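PDB 3GKX: putative ArsC family related protein from Bacteroides fragilis, which is of unknown function but belongs to the ArsC family and is probably a thioredoxin-fold protein related to arsenate reductases. Local coordinates for residues B[6-20]-B[98-111]. Residues are numbered along the deposited sequence; the frame is centred on the assembly and turned at random. Where two conformers were deposited one is given.
Sequences TLFLQYPACSTCQKA and RPLVVTERFVLVGF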
ATOM      1  N   THR B   6     -10.623 -18.162   5.016  1.00 28.16           N
ATOM      2  CA  THR B   6     -10.933 -16.959   4.286  1.00 27.15           C
ATOM      3  C   THR B   6     -12.018 -16.175   4.975  1.00 26.74           C
ATOM      4  O   THR B   6     -13.153 -16.628   5.061  1.00 27.98           O
ATOM      5  CB  THR B   6     -11.375 -17.295   2.859  1.00 27.36           C
ATOM      6  OG1 THR B   6     -10.430 -18.192   2.249  1.00 25.62           O
ATOM      7  CG2 THR B   6     -11.496 -16.050   2.034  1.00 27.45           C
ATOM      8  N   LEU B   7     -11.694 -14.976   5.437  1.00 25.55           N
ATOM      9  CA  LEU B   7     -12.669 -14.195   6.172  1.00 25.26           C
ATOM     10  C   LEU B   7     -13.189 -13.085   5.274  1.00 26.32           C
ATOM     11  O   LEU B   7     -12.411 -12.290   4.755  1.00 26.34           O
ATOM     12  CB  LEU B   7     -12.071 -13.687   7.491  1.00 24.83           C
ATOM     13  CG  LEU B   7     -12.945 -12.862   8.442  1.00 24.32           C
ATOM     14  CD1 LEU B   7     -14.011 -13.765   9.187  1.00 20.69           C
ATOM     15  CD2 LEU B   7     -12.072 -12.144   9.435  1.00 20.76           C
ATOM     16  N   PHE B   8     -14.510 -13.102   5.051  1.00 27.12           N
ATOM     17  CA  PHE B   8     -15.264 -12.143   4.237  1.00 27.13           C
ATOM     18  C   PHE B   8     -16.060 -11.131   5.086  1.00 28.32           C
ATOM     19  O   PHE B   8     -17.094 -11.472   5.692  1.00 27.58           O
ATOM     20  CB  PHE B   8     -16.268 -12.932   3.412  1.00 27.40           C
ATOM     21  CG  PHE B   8     -17.093 -12.097   2.481  1.00 26.55           C
ATOM     22  CD1 PHE B   8     -18.487 -12.222   2.465  1.00 26.16           C
ATOM     23  CD2 PHE B   8     -16.490 -11.211   1.597  1.00 25.20           C
ATOM     24  CE1 PHE B   8     -19.273 -11.485   1.560  1.00 23.51           C
ATOM     25  CE2 PHE B   8     -17.275 -10.438   0.693  1.00 29.07           C
ATOM     26  CZ  PHE B   8     -18.671 -10.581   0.674  1.00 25.60           C
ATOM     27  N   LEU B   9     -15.582  -9.890   5.126  1.00 28.69           N
ATOM     28  CA  LEU B   9     -16.232  -8.866   5.892  1.00 29.41           C
ATOM     29  C   LEU B   9     -17.011  -7.928   4.972  1.00 30.75           C
ATOM     30  O   LEU B   9     -16.459  -7.307   4.038  1.00 31.34           O
ATOM     31  CB  LEU B   9     -15.213  -8.097   6.719  1.00 29.32           C
ATOM     32  CG  LEU B   9     -14.491  -8.794   7.870  1.00 28.74           C
ATOM     33  CD1 LEU B   9     -13.117  -9.353   7.393  1.00 28.45           C
ATOM     34  CD2 LEU B   9     -14.318  -7.798   9.029  1.00 25.22           C
ATOM     35  N   GLN B  10     -18.304  -7.813   5.241  1.00 31.86           N
ATOM     36  CA  GLN B  10     -19.192  -7.098   4.324  1.00 32.72           C
ATOM     37  C   GLN B  10     -20.347  -6.404   5.037  1.00 32.65           C
ATOM     38  O   GLN B  10     -20.620  -6.682   6.200  1.00 32.33           O
ATOM     39  CB  GLN B  10     -19.750  -8.067   3.263  1.00 32.52           C
ATOM     40  CG  GLN B  10     -20.626  -9.170   3.853  1.00 33.68           C
ATOM     41  CD  GLN B  10     -21.865  -9.421   3.025  1.00 35.97           C
ATOM     42  OE1 GLN B  10     -22.138  -8.704   2.045  1.00 37.75           O
ATOM     43  NE2 GLN B  10     -22.643 -10.428   3.421  1.00 35.46           N
ATOM     44  N   TYR B  11     -21.001  -5.500   4.303  1.00 33.37           N
ATOM     45  CA  TYR B  11     -22.267  -4.884   4.685  1.00 33.56           C
ATOM     46  C   TYR B  11     -23.305  -5.288   3.626  1.00 33.70           C
ATOM     47  O   TYR B  11     -23.215  -4.836   2.476  1.00 33.30           O
ATOM     48  CB  TYR B  11     -22.134  -3.350   4.803  1.00 33.85           C
ATOM     49  CG  TYR B  11     -23.416  -2.649   5.209  1.00 34.01           C
ATOM     50  CD1 TYR B  11     -23.890  -2.724   6.521  1.00 34.59           C
ATOM     51  CD2 TYR B  11     -24.169  -1.925   4.274  1.00 35.62           C
ATOM     52  CE1 TYR B  11     -25.087  -2.085   6.897  1.00 36.50           C
ATOM     53  CE2 TYR B  11     -25.370  -1.276   4.639  1.00 35.40           C
ATOM     54  CZ  TYR B  11     -25.812  -1.360   5.951  1.00 35.86           C
ATOM     55  OH  TYR B  11     -26.973  -0.733   6.327  1.00 35.37           O
ATOM     56  N   PRO B  12     -24.279  -6.150   4.013  1.00 33.79           N
ATOM     57  CA  PRO B  12     -25.168  -6.859   3.074  1.00 33.58           C
ATOM     58  C   PRO B  12     -25.997  -5.951   2.145  1.00 33.72           C
ATOM     59  O   PRO B  12     -26.272  -6.353   1.006  1.00 33.75           O
ATOM     60  CB  PRO B  12     -26.099  -7.667   3.996  1.00 33.13           C
ATOM     61  CG  PRO B  12     -25.417  -7.751   5.282  1.00 33.53           C
ATOM     62  CD  PRO B  12     -24.657  -6.438   5.409  1.00 34.00           C
ATOM     63  N   ALA B  13     -26.394  -4.762   2.628  1.00 33.27           N
ATOM     64  CA  ALA B  13     -27.138  -3.788   1.817  1.00 32.58           C
ATOM     65  C   ALA B  13     -26.292  -3.106   0.732  1.00 32.07           C
ATOM     66  O   ALA B  13     -26.832  -2.551  -0.226  1.00 31.82           O
ATOM     67  CB  ALA B  13     -27.821  -2.732   2.710  1.00 32.86           C
ATOM     68  N   CYS B  14     -24.973  -3.145   0.893  1.00 31.47           N
ATOM     69  CA  CYS B  14     -24.022  -2.603  -0.091  1.00 30.99           C
ATOM     70  C   CYS B  14     -23.938  -3.421  -1.393  1.00 30.14           C
ATOM     71  O   CYS B  14     -23.958  -4.664  -1.379  1.00 30.19           O
ATOM     72  CB  CYS B  14     -22.637  -2.425   0.556  1.00 31.28           C
ATOM     73  SG  CYS B  14     -21.226  -2.133  -0.550  1.00 32.51           S
ATOM     74  N   SER B  15     -23.835  -2.688  -2.499  1.00 29.18           N
ATOM     75  CA  SER B  15     -23.929  -3.193  -3.873  1.00 28.35           C
ATOM     76  C   SER B  15     -22.646  -3.858  -4.384  1.00 28.31           C
ATOM     77  O   SER B  15     -22.694  -4.769  -5.221  1.00 28.11           O
ATOM     78  CB  SER B  15     -24.320  -2.027  -4.793  1.00 28.22           C
ATOM     79  OG  SER B  15     -23.580  -2.035  -6.001  1.00 26.87           O
ATOM     80  N   THR B  16     -21.506  -3.364  -3.904  1.00 28.25           N
ATOM     81  CA  THR B  16     -20.198  -3.932  -4.233  1.00 28.81           C
ATOM     82  C   THR B  16     -20.054  -5.256  -3.477  1.00 29.20           C
ATOM     83  O   THR B  16     -19.524  -6.228  -4.018  1.00 29.44           O
ATOM     84  CB  THR B  16     -19.027  -2.946  -3.896  1.00 28.52           C
ATOM     85  OG1 THR B  16     -19.182  -1.736  -4.654  1.00 29.17           O
ATOM     86  CG2 THR B  16     -17.678  -3.544  -4.228  1.00 28.02           C
ATOM     87  N   CYS B  17     -20.579  -5.306  -2.254  1.00 29.75           N
ATOM     88  CA  CYS B  17     -20.509  -6.516  -1.426  1.00 30.20           C
ATOM     89  C   CYS B  17     -21.216  -7.687  -2.090  1.00 30.23           C
ATOM     90  O   CYS B  17     -20.612  -8.740  -2.320  1.00 30.34           O
ATOM     91  CB  CYS B  17     -21.069  -6.242  -0.037  1.00 29.72           C
ATOM     92  SG  CYS B  17     -19.878  -5.299   0.928  1.00 32.09           S
ATOM     93  N   GLN B  18     -22.487  -7.478  -2.433  1.00 30.30           N
ATOM     94  CA  GLN B  18     -23.298  -8.477  -3.120  1.00 29.30           C
ATOM     95  C   GLN B  18     -22.563  -9.068  -4.319  1.00 28.80           C
ATOM     96  O   GLN B  18     -22.501 -10.293  -4.472  1.00 28.28           O
ATOM     97  CB  GLN B  18     -24.600  -7.826  -3.562  1.00 29.28           C
ATOM     98  CG  GLN B  18     -25.210  -6.968  -2.463  1.00 29.93           C
ATOM     99  CD  GLN B  18     -26.410  -6.170  -2.913  1.00 30.39           C
ATOM    100  OE1 GLN B  18     -26.377  -5.477  -3.936  1.00 29.38           O
ATOM    101  NE2 GLN B  18     -27.483  -6.248  -2.136  1.00 30.98           N
ATOM    102  N   LYS B  19     -21.995  -8.188  -5.149  1.00 28.61           N
ATOM    103  CA  LYS B  19     -21.185  -8.589  -6.304  1.00 28.80           C
ATOM    104  C   LYS B  19     -20.031  -9.522  -5.870  1.00 28.89           C
ATOM    105  O   LYS B  19     -19.861 -10.602  -6.430  1.00 29.40           O
ATOM    106  CB  LYS B  19     -20.656  -7.345  -7.052  1.00 28.89           C
ATOM    107  CG  LYS B  19     -21.690  -6.640  -7.955  1.00 30.11           C
ATOM    108  CD  LYS B  19     -21.276  -5.196  -8.264  1.00 30.54           C
ATOM    109  CE  LYS B  19     -21.711  -4.754  -9.644  1.00 30.67           C
ATOM    110  NZ  LYS B  19     -20.711  -5.020 -10.726  1.00 30.92           N
ATOM    111  N   ALA B  20     -19.271  -9.115  -4.852  1.00 28.36           N
ATOM    112  CA  ALA B  20     -18.112  -9.879  -4.365  1.00 28.20           C
ATOM    113  C   ALA B  20     -18.523 -11.244  -3.875  1.00 27.89           C
ATOM    114  O   ALA B  20     -17.857 -12.251  -4.179  1.00 28.24           O
ATOM    115  CB  ALA B  20     -17.421  -9.133  -3.220  1.00 28.15           C
ATOM    116  N   ARG B  98     -15.444  -1.684   2.400  0.50 23.36           N
ATOM    117  CA  ARG B  98     -16.037  -3.017   2.285  0.50 23.01           C
ATOM    118  C   ARG B  98     -16.328  -3.360   0.827  0.50 23.41           C
ATOM    119  O   ARG B  98     -16.566  -2.471   0.020  0.50 23.38           O
ATOM    120  CB  ARG B  98     -17.322  -3.102   3.107  0.50 22.52           C
ATOM    121  CG  ARG B  98     -18.441  -2.306   2.507  0.50 20.15           C
ATOM    122  CD  ARG B  98     -19.267  -1.648   3.555  0.50 14.26           C
ATOM    123  NE  ARG B  98     -20.348  -0.900   2.926  0.50 12.48           N
ATOM    124  CZ  ARG B  98     -20.985   0.116   3.491  0.50  9.16           C
ATOM    125  NH1 ARG B  98     -20.650   0.508   4.707  0.50  5.48           N
ATOM    126  NH2 ARG B  98     -21.962   0.726   2.839  0.50  9.84           N
ATOM    127  N   PRO B  99     -16.282  -4.658   0.479  1.00 24.00           N
ATOM    128  CA  PRO B  99     -15.942  -5.735   1.424  1.00 24.24           C
ATOM    129  C   PRO B  99     -14.426  -5.805   1.646  1.00 23.84           C
ATOM    130  O   PRO B  99     -13.665  -5.130   0.924  1.00 24.28           O
ATOM    131  CB  PRO B  99     -16.469  -6.989   0.725  1.00 24.14           C
ATOM    132  CG  PRO B  99     -16.284  -6.713  -0.711  1.00 24.15           C
ATOM    133  CD  PRO B  99     -16.459  -5.183  -0.894  1.00 23.80           C
ATOM    134  N   LEU B 100     -14.022  -6.557   2.668  1.00 23.72           N
ATOM    135  CA  LEU B 100     -12.629  -6.950   2.918  1.00 23.58           C
ATOM    136  C   LEU B 100     -12.621  -8.447   2.949  1.00 23.61           C
ATOM    137  O   LEU B 100     -13.578  -9.053   3.470  1.00 25.49           O
ATOM    138  CB  LEU B 100     -12.146  -6.489   4.296  1.00 23.37           C
ATOM    139  CG  LEU B 100     -12.150  -5.001   4.504  1.00 26.02           C
ATOM    140  CD1 LEU B 100     -11.505  -4.584   5.857  1.00 26.69           C
ATOM    141  CD2 LEU B 100     -11.398  -4.429   3.311  1.00 26.51           C
ATOM    142  N   VAL B 101     -11.550  -9.051   2.439  1.00 23.02           N
ATOM    143  CA  VAL B 101     -11.288 -10.486   2.580  1.00 20.74           C
ATOM    144  C   VAL B 101      -9.911 -10.633   3.231  1.00 20.14           C
ATOM    145  O   VAL B 101      -8.960  -9.963   2.845  1.00 20.58           O
ATOM    146  CB  VAL B 101     -11.340 -11.244   1.233  1.00 20.67           C
ATOM    147  CG1 VAL B 101     -11.098 -12.747   1.431  1.00 20.50           C
ATOM    148  CG2 VAL B 101     -12.662 -11.078   0.600  1.00 21.10           C
ATOM    149  N   VAL B 102      -9.827 -11.487   4.237  1.00 18.67           N
ATOM    150  CA  VAL B 102      -8.618 -11.684   5.026  1.00 18.75           C
ATOM    151  C   VAL B 102      -8.267 -13.175   4.878  1.00 19.30           C
ATOM    152  O   VAL B 102      -9.129 -14.041   5.111  1.00 19.32           O
ATOM    153  CB  VAL B 102      -8.897 -11.339   6.523  1.00 19.65           C
ATOM    154  CG1 VAL B 102      -7.705 -11.628   7.423  1.00 17.89           C
ATOM    155  CG2 VAL B 102      -9.339  -9.910   6.658  1.00 17.85           C
ATOM    156  N   THR B 103      -7.036 -13.467   4.450  1.00 18.90           N
ATOM    157  CA  THR B 103      -6.476 -14.829   4.502  1.00 19.79           C
ATOM    158  C   THR B 103      -5.101 -14.699   5.139  1.00 20.62           C
ATOM    159  O   THR B 103      -4.660 -13.585   5.402  1.00 19.21           O
ATOM    160  CB  THR B 103      -6.294 -15.465   3.104  1.00 19.34           C
ATOM    161  OG1 THR B 103      -5.315 -14.715   2.397  1.00 19.64           O
ATOM    162  CG2 THR B 103      -7.604 -15.409   2.271  1.00 18.64           C
ATOM    163  N   GLU B 104      -4.444 -15.835   5.394  1.00 21.93           N
ATOM    164  CA  GLU B 104      -3.132 -15.884   6.027  1.00 24.52           C
ATOM    165  C   GLU B 104      -2.070 -15.090   5.262  1.00 24.81           C
ATOM    166  O   GLU B 104      -1.253 -14.428   5.849  1.00 24.86           O
ATOM    167  CB  GLU B 104      -2.668 -17.351   6.139  1.00 25.39           C
ATOM    168  CG  GLU B 104      -1.863 -17.662   7.410  1.00 29.60           C
ATOM    169  CD  GLU B 104      -0.905 -18.834   7.241  1.00 35.63           C
ATOM    170  OE1 GLU B 104      -0.875 -19.430   6.152  1.00 40.96           O
ATOM    171  OE2 GLU B 104      -0.168 -19.177   8.191  1.00 39.88           O
ATOM    172  N   ARG B 105      -2.072 -15.184   3.943  1.00 26.36           N
ATOM    173  CA  ARG B 105      -1.037 -14.545   3.139  1.00 27.53           C
ATOM    174  C   ARG B 105      -1.413 -13.156   2.628  1.00 27.86           C
ATOM    175  O   ARG B 105      -0.521 -12.351   2.379  1.00 29.05           O
ATOM    176  CB  ARG B 105      -0.680 -15.422   1.938  1.00 27.69           C
ATOM    177  CG  ARG B 105       0.447 -16.384   2.215  1.00 28.21           C
ATOM    178  CD  ARG B 105       0.819 -17.217   0.983  1.00 26.49           C
ATOM    179  NE  ARG B 105       2.089 -17.870   1.207  1.00 23.45           N
ATOM    180  CZ  ARG B 105       2.639 -18.755   0.389  1.00 26.56           C
ATOM    181  NH1 ARG B 105       2.020 -19.117  -0.724  1.00 24.78           N
ATOM    182  NH2 ARG B 105       3.815 -19.299   0.694  1.00 27.62           N
ATOM    183  N   PHE B 106      -2.706 -12.867   2.446  1.00 27.44           N
ATOM    184  CA  PHE B 106      -3.107 -11.536   1.901  1.00 26.43           C
ATOM    185  C   PHE B 106      -4.459 -11.008   2.370  1.00 24.49           C
ATOM    186  O   PHE B 106      -5.293 -11.778   2.790  1.00 23.99           O
ATOM    187  CB  PHE B 106      -3.059 -11.524   0.377  1.00 27.56           C
ATOM    188  CG  PHE B 106      -3.786 -12.651  -0.237  1.00 28.77           C
ATOM    189  CD1 PHE B 106      -5.137 -12.533  -0.523  1.00 30.89           C
ATOM    190  CD2 PHE B 106      -3.139 -13.842  -0.471  1.00 27.62           C
ATOM    191  CE1 PHE B 106      -5.827 -13.614  -1.050  1.00 32.49           C
ATOM    192  CE2 PHE B 106      -3.795 -14.910  -1.013  1.00 29.08           C
ATOM    193  CZ  PHE B 106      -5.141 -14.807  -1.304  1.00 31.69           C
ATOM    194  N   VAL B 107      -4.649  -9.690   2.277  1.00 22.81           N
ATOM    195  CA  VAL B 107      -5.901  -9.054   2.562  1.00 22.03           C
ATOM    196  C   VAL B 107      -6.314  -8.256   1.352  1.00 24.04           C
ATOM    197  O   VAL B 107      -5.544  -7.424   0.863  1.00 24.37           O
ATOM    198  CB  VAL B 107      -5.800  -8.112   3.812  1.00 22.02           C
ATOM    199  CG1 VAL B 107      -7.097  -7.200   3.962  1.00 18.73           C
ATOM    200  CG2 VAL B 107      -5.496  -8.928   5.111  1.00 17.50           C
ATOM    201  N   LEU B 108      -7.547  -8.465   0.889  1.00 24.75           N
ATOM    202  CA  LEU B 108      -8.100  -7.681  -0.215  1.00 25.59           C
ATOM    203  C   LEU B 108      -9.119  -6.640   0.264  1.00 26.34           C
ATOM    204  O   LEU B 108      -9.948  -6.897   1.155  1.00 25.55           O
ATOM    205  CB  LEU B 108      -8.750  -8.602  -1.262  1.00 26.32           C
ATOM    206  CG  LEU B 108      -7.990  -9.880  -1.622  1.00 27.55           C
ATOM    207  CD1 LEU B 108      -8.890 -10.850  -2.319  1.00 28.49           C
ATOM    208  CD2 LEU B 108      -6.724  -9.561  -2.470  1.00 27.37           C
ATOM    209  N   VAL B 109      -9.065  -5.462  -0.340  1.00 26.27           N
ATOM    210  CA  VAL B 109      -9.896  -4.373   0.094  1.00 27.37           C
ATOM    211  C   VAL B 109     -10.799  -3.921  -1.049  1.00 27.54           C
ATOM    212  O   VAL B 109     -10.328  -3.591  -2.131  1.00 28.41           O
ATOM    213  CB  VAL B 109      -9.009  -3.206   0.559  1.00 28.04           C
ATOM    214  CG1 VAL B 109      -9.875  -2.060   1.091  1.00 28.80           C
ATOM    215  CG2 VAL B 109      -7.979  -3.698   1.592  1.00 26.71           C
ATOM    216  N   GLY B 110     -12.104  -3.924  -0.822  1.00 28.31           N
ATOM    217  CA  GLY B 110     -13.065  -3.681  -1.907  1.00 28.49           C
ATOM    218  C   GLY B 110     -13.085  -4.853  -2.878  1.00 28.61           C
ATOM    219  O   GLY B 110     -12.359  -5.835  -2.687  1.00 27.52           O
ATOM    220  N   PHE B 111     -13.902  -4.741  -3.929  1.00 28.89           N
ATOM    221  CA  PHE B 111     -14.074  -5.835  -4.865  1.00 29.31           C
ATOM    222  C   PHE B 111     -13.417  -5.598  -6.215  1.00 30.19           C
ATOM    223  O   PHE B 111     -13.967  -4.911  -7.070  1.00 30.62           O
ATOM    224  CB  PHE B 111     -15.540  -6.198  -5.054  1.00 29.03           C
ATOM    225  CG  PHE B 111     -15.731  -7.340  -5.987  1.00 28.76           C
ATOM    226  CD1 PHE B 111     -15.020  -8.527  -5.795  1.00 29.33           C
ATOM    227  CD2 PHE B 111     -16.566  -7.226  -7.082  1.00 29.31           C
ATOM    228  CE1 PHE B 111     -15.153  -9.584  -6.678  1.00 28.84           C
ATOM    229  CE2 PHE B 111     -16.723  -8.283  -7.963  1.00 27.93           C
ATOM    230  CZ  PHE B 111     -16.009  -9.459  -7.762  1.00 29.47           C
TER
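Leu7 and Leu9 pair with Val102 and Leu100 through four backbone hydrogen bonds that join strands 7-10 and 100-102, whose axes run antiparallel at 162°. The straightest, Leu7 N to Val102 O, measures 2.7 Å and is nearly linear at the hydrogen. Phe8 and Val101 form the non-hydrogen-bonded pair between them.

Apolar contacts cover both faces of this ladder. On the face of Leu7, Leu9, Leu100 and Val102, Leu9 CD1 reaches Val102 CG2 diagonally at 3.9 Å, and Trp49 of helix 43-53 packs over Leu7 and Val102. On the other face Val101 CG2 lies at the edge of the Phe8 ring, near its plane, and Pro99 CB comes to 3.5 Å from Phe8 CE2. Helix 15-26 packs on part of this side: Ala20 CB sits 3.7 Å from Pro99 CG, while Ala20 CA stands over the centre of the Phe111 ring, 12° off its normal, in a CH-pi contact. With CG anti to the backbone N (chi1 -179°), Phe111 brings that ring face against the Lys19-Ala20 backbone; Trp23 and Trp116 also meet the ring.

Polar and sulfur contacts gather at the helix start. In one of two modelled conformers, hence less certainly placed, Arg98 runs alongside Tyr11, with Cys14 SG at the guanidinium edge, in plane, 3.8 Å from Arg98 NE. Cys17 SG accepts from Tyr11 N and rests 3.7 Å from Pro99 N, beside the cis Arg98-Pro99 peptide. Cys14, at the N-cap, accepts through SG a weak capping bond from Cys17 N.

The cis-proline leading into strand 100-102, beside the start of helix 15-26, is a hallmark of the thioredoxin fold. Cys14 and Cys17 form a thioredoxin-like CxxC; with Arg98 at Cys14 SG and Pro99 at Cys17 SG, the site is consistent with thiol or anion chemistry as in ArsC relatives, though any redox role is inferred.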